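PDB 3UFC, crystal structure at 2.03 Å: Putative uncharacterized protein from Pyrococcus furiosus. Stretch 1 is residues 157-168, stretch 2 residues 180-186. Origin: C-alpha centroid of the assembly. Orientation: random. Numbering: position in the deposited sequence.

Stretch 1, residues 157-168: LFLDRLRKVMLL
Stretch 2 180-186: DKDFRIE

Stretch 1 is helical through Leu-168, with phi/psi near -60/-45 and i to i+4 hydrogen bonds running from Arg-161 N to Leu-157 O (2.9 Å) through Leu-168 N to Lys-164 O (3.0 Å). Stretch 2 opens as a loop, where Asp-182 N bonds Asp-180 OD2 at 3.1 Å, and becomes an extended strand from Phe-183 that runs on past Glu-186, with phi between -165° and -130° and psi between 121° and 167°. The helix and strand axes approach to 9.4 Å, and their directions differ by 134°, so the chains run roughly counter to each other. The register follows: CA of Leu-159 lies 7.2 Å from CA of Arg-184, CA of Arg-163 7.5 Å from CA of Phe-183, and CA of Leu-167 7.0 Å from CA of Lys-181.

Phe-183 (chi1 p, chi2 85°) is the centerpiece, with the largest area covered by the opposing stretch. Its CZ meets Leu-162 CG (t, p) at 4.0 Å along the ring edge and Met-166 CG (m, m, m) at 4.3 Å, while CE1 lies 4.1 Å from Leu-159 CD1 (t, p). One face receives Arg-163 CG, 4.1 Å from the Phe-183 ring centroid, a CH-pi contact.

Arg-163 (m, t, t) does double duty. Its CG packs over one face of that ring, and its extended end delivers NE and NH2 to Phe-183 O, each at 2.9 Å. This forked pair of hydrogen bonds ties helix to strand through a backbone carbonyl. Arg-163 NH1 makes a weak, salt-bridging hydrogen bond to Asp-160 OD1 at 3.2 Å, one helical turn back.

Apolar contacts extend the packing at both ends. Phe-158 (t, chi2 82°) presents its ring edge to Ile-185 (p, t), CE2 to CD1 3.8 Å. Leu-167 (m, t) places CD2 3.6 Å from Lys-181 CB, using the lysine's aliphatic base while the end of the lysine side chain leads away.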

# COMPACT_ATOMS: atom_id res chain seq x y z
N LEU A 157 7.07 -18.76 9.70
CA LEU A 157 7.74 -18.36 8.46
C LEU A 157 7.60 -16.88 8.08
O LEU A 157 8.29 -16.41 7.18
CB LEU A 157 7.23 -19.21 7.29
CG LEU A 157 7.81 -20.61 7.07
CD1 LEU A 157 7.66 -21.45 8.33
CD2 LEU A 157 7.08 -21.26 5.91
N PHE A 158 6.71 -16.16 8.75
CA PHE A 158 6.47 -14.75 8.45
C PHE A 158 7.74 -13.91 8.28
O PHE A 158 8.01 -13.37 7.21
CB PHE A 158 5.59 -14.11 9.52
CG PHE A 158 5.18 -12.69 9.21
CD1 PHE A 158 4.10 -12.42 8.38
CD2 PHE A 158 5.89 -11.61 9.74
CE1 PHE A 158 3.74 -11.11 8.07
CE2 PHE A 158 5.53 -10.29 9.44
CZ PHE A 158 4.46 -10.04 8.61
N LEU A 159 8.51 -13.80 9.36
CA LEU A 159 9.73 -13.00 9.33
C LEU A 159 10.69 -13.37 8.21
O LEU A 159 11.13 -12.50 7.45
CB LEU A 159 10.45 -13.06 10.68
CG LEU A 159 11.73 -12.21 10.75
CD1 LEU A 159 11.41 -10.77 10.41
CD2 LEU A 159 12.34 -12.31 12.14
N ASP A 160 11.04 -14.65 8.09
CA ASP A 160 11.96 -15.06 7.03
C ASP A 160 11.39 -14.77 5.65
O ASP A 160 12.13 -14.37 4.74
CB ASP A 160 12.30 -16.55 7.15
CG ASP A 160 13.27 -16.82 8.28
OD1 ASP A 160 14.04 -15.90 8.64
OD2 ASP A 160 13.28 -17.95 8.81
N ARG A 161 10.09 -14.97 5.48
CA ARG A 161 9.45 -14.67 4.20
C ARG A 161 9.50 -13.16 3.93
O ARG A 161 9.82 -12.74 2.82
CB ARG A 161 8.00 -15.15 4.21
CG ARG A 161 7.83 -16.66 4.10
CD ARG A 161 7.72 -17.08 2.64
NE ARG A 161 9.00 -17.46 2.07
CZ ARG A 161 9.21 -17.63 0.76
NH1 ARG A 161 8.21 -17.44 -0.10
NH2 ARG A 161 10.40 -18.02 0.32
N LEU A 162 9.19 -12.36 4.95
CA LEU A 162 9.22 -10.91 4.78
C LEU A 162 10.64 -10.47 4.42
O LEU A 162 10.84 -9.65 3.52
CB LEU A 162 8.76 -10.20 6.06
CG LEU A 162 8.78 -8.66 6.03
CD1 LEU A 162 7.90 -8.15 4.89
CD2 LEU A 162 8.32 -8.10 7.36
N ARG A 163 11.63 -11.03 5.11
CA ARG A 163 13.01 -10.68 4.83
C ARG A 163 13.38 -10.96 3.38
O ARG A 163 13.95 -10.10 2.71
CB ARG A 163 13.95 -11.47 5.75
CG ARG A 163 13.94 -11.01 7.19
CD ARG A 163 14.63 -12.04 8.07
NE ARG A 163 14.85 -11.53 9.42
CZ ARG A 163 15.27 -12.27 10.44
NH1 ARG A 163 15.52 -13.56 10.26
NH2 ARG A 163 15.44 -11.73 11.63
N LYS A 164 13.04 -12.15 2.88
CA LYS A 164 13.36 -12.51 1.51
C LYS A 164 12.66 -11.61 0.50
O LYS A 164 13.26 -11.16 -0.48
CB LYS A 164 12.96 -13.96 1.21
CG LYS A 164 13.45 -14.43 -0.15
CD LYS A 164 12.72 -15.68 -0.64
CE LYS A 164 11.29 -15.34 -1.04
NZ LYS A 164 10.65 -16.46 -1.79
N VAL A 165 11.38 -11.35 0.74
CA VAL A 165 10.61 -10.50 -0.15
C VAL A 165 11.24 -9.11 -0.25
O VAL A 165 11.41 -8.58 -1.35
CB VAL A 165 9.15 -10.36 0.35
CG1 VAL A 165 8.44 -9.24 -0.39
CG2 VAL A 165 8.41 -11.67 0.13
N MET A 166 11.59 -8.52 0.89
CA MET A 166 12.18 -7.19 0.88
C MET A 166 13.52 -7.17 0.13
O MET A 166 13.79 -6.23 -0.63
CB MET A 166 12.36 -6.67 2.32
CG MET A 166 11.03 -6.48 3.08
SD MET A 166 9.80 -5.50 2.17
CE MET A 166 10.51 -3.85 2.32
N LEU A 167 14.34 -8.20 0.31
CA LEU A 167 15.63 -8.25 -0.39
C LEU A 167 15.45 -8.36 -1.90
O LEU A 167 16.15 -7.70 -2.67
CB LEU A 167 16.47 -9.44 0.11
CG LEU A 167 16.93 -9.36 1.57
CD1 LEU A 167 17.74 -10.61 1.93
CD2 LEU A 167 17.76 -8.11 1.77
N LEU A 168 14.49 -9.18 -2.32
CA LEU A 168 14.19 -9.39 -3.74
C LEU A 168 13.66 -8.10 -4.38
O LEU A 168 14.10 -7.72 -5.47
CB LEU A 168 13.14 -10.50 -3.88
CG LEU A 168 13.52 -11.89 -4.39
CD1 LEU A 168 14.95 -12.25 -4.03
CD2 LEU A 168 12.54 -12.90 -3.81
N ASP A 180 23.30 -3.79 4.16
CA ASP A 180 22.82 -4.43 5.37
C ASP A 180 21.50 -5.12 5.02
O ASP A 180 20.51 -4.46 4.70
CB ASP A 180 22.62 -3.40 6.48
CG ASP A 180 22.24 -4.03 7.80
OD1 ASP A 180 22.10 -3.29 8.80
OD2 ASP A 180 22.08 -5.27 7.84
N LYS A 181 21.50 -6.45 5.09
CA LYS A 181 20.32 -7.23 4.75
C LYS A 181 19.54 -7.77 5.93
O LYS A 181 18.56 -8.49 5.75
CB LYS A 181 20.73 -8.41 3.86
CG LYS A 181 21.60 -8.03 2.67
CD LYS A 181 22.15 -9.27 1.97
CE LYS A 181 23.00 -8.88 0.78
NZ LYS A 181 24.11 -7.95 1.15
N ASP A 182 19.94 -7.42 7.15
CA ASP A 182 19.26 -7.97 8.32
C ASP A 182 18.35 -7.05 9.12
O ASP A 182 18.63 -5.87 9.30
CB ASP A 182 20.30 -8.58 9.26
CG ASP A 182 21.28 -9.50 8.54
OD1 ASP A 182 20.82 -10.47 7.89
OD2 ASP A 182 22.50 -9.25 8.62
N PHE A 183 17.24 -7.62 9.60
CA PHE A 183 16.29 -6.88 10.42
C PHE A 183 15.33 -7.83 11.11
O PHE A 183 15.19 -8.98 10.72
CB PHE A 183 15.50 -5.87 9.57
CG PHE A 183 14.45 -6.49 8.67
CD1 PHE A 183 13.17 -6.77 9.15
CD2 PHE A 183 14.72 -6.74 7.33
CE1 PHE A 183 12.18 -7.29 8.31
CE2 PHE A 183 13.74 -7.26 6.48
CZ PHE A 183 12.47 -7.54 6.97
N ARG A 184 14.69 -7.34 12.17
CA ARG A 184 13.72 -8.12 12.91
C ARG A 184 12.58 -7.17 13.27
O ARG A 184 12.71 -5.96 13.13
CB ARG A 184 14.35 -8.70 14.19
CG ARG A 184 14.86 -7.65 15.18
CD ARG A 184 15.25 -8.29 16.52
NE ARG A 184 15.87 -7.33 17.43
CZ ARG A 184 17.06 -6.78 17.24
NH1 ARG A 184 17.78 -7.09 16.18
NH2 ARG A 184 17.55 -5.91 18.12
N ILE A 185 11.47 -7.73 13.72
CA ILE A 185 10.33 -6.90 14.09
C ILE A 185 9.67 -7.45 15.34
O ILE A 185 9.78 -8.64 15.64
CB ILE A 185 9.24 -6.87 12.99
CG1 ILE A 185 8.56 -8.24 12.89
CG2 ILE A 185 9.85 -6.48 11.65
CD1 ILE A 185 7.25 -8.22 12.12
N GLU A 186 9.00 -6.58 16.08
CA GLU A 186 8.28 -7.02 17.26
C GLU A 186 6.87 -6.45 17.14
O GLU A 186 6.68 -5.24 17.03
CB GLU A 186 8.97 -6.57 18.55
CG GLU A 186 8.96 -5.09 18.85
CD GLU A 186 9.62 -4.79 20.19
OE1 GLU A 186 9.16 -5.35 21.22
OE2 GLU A 186 10.58 -4.00 20.23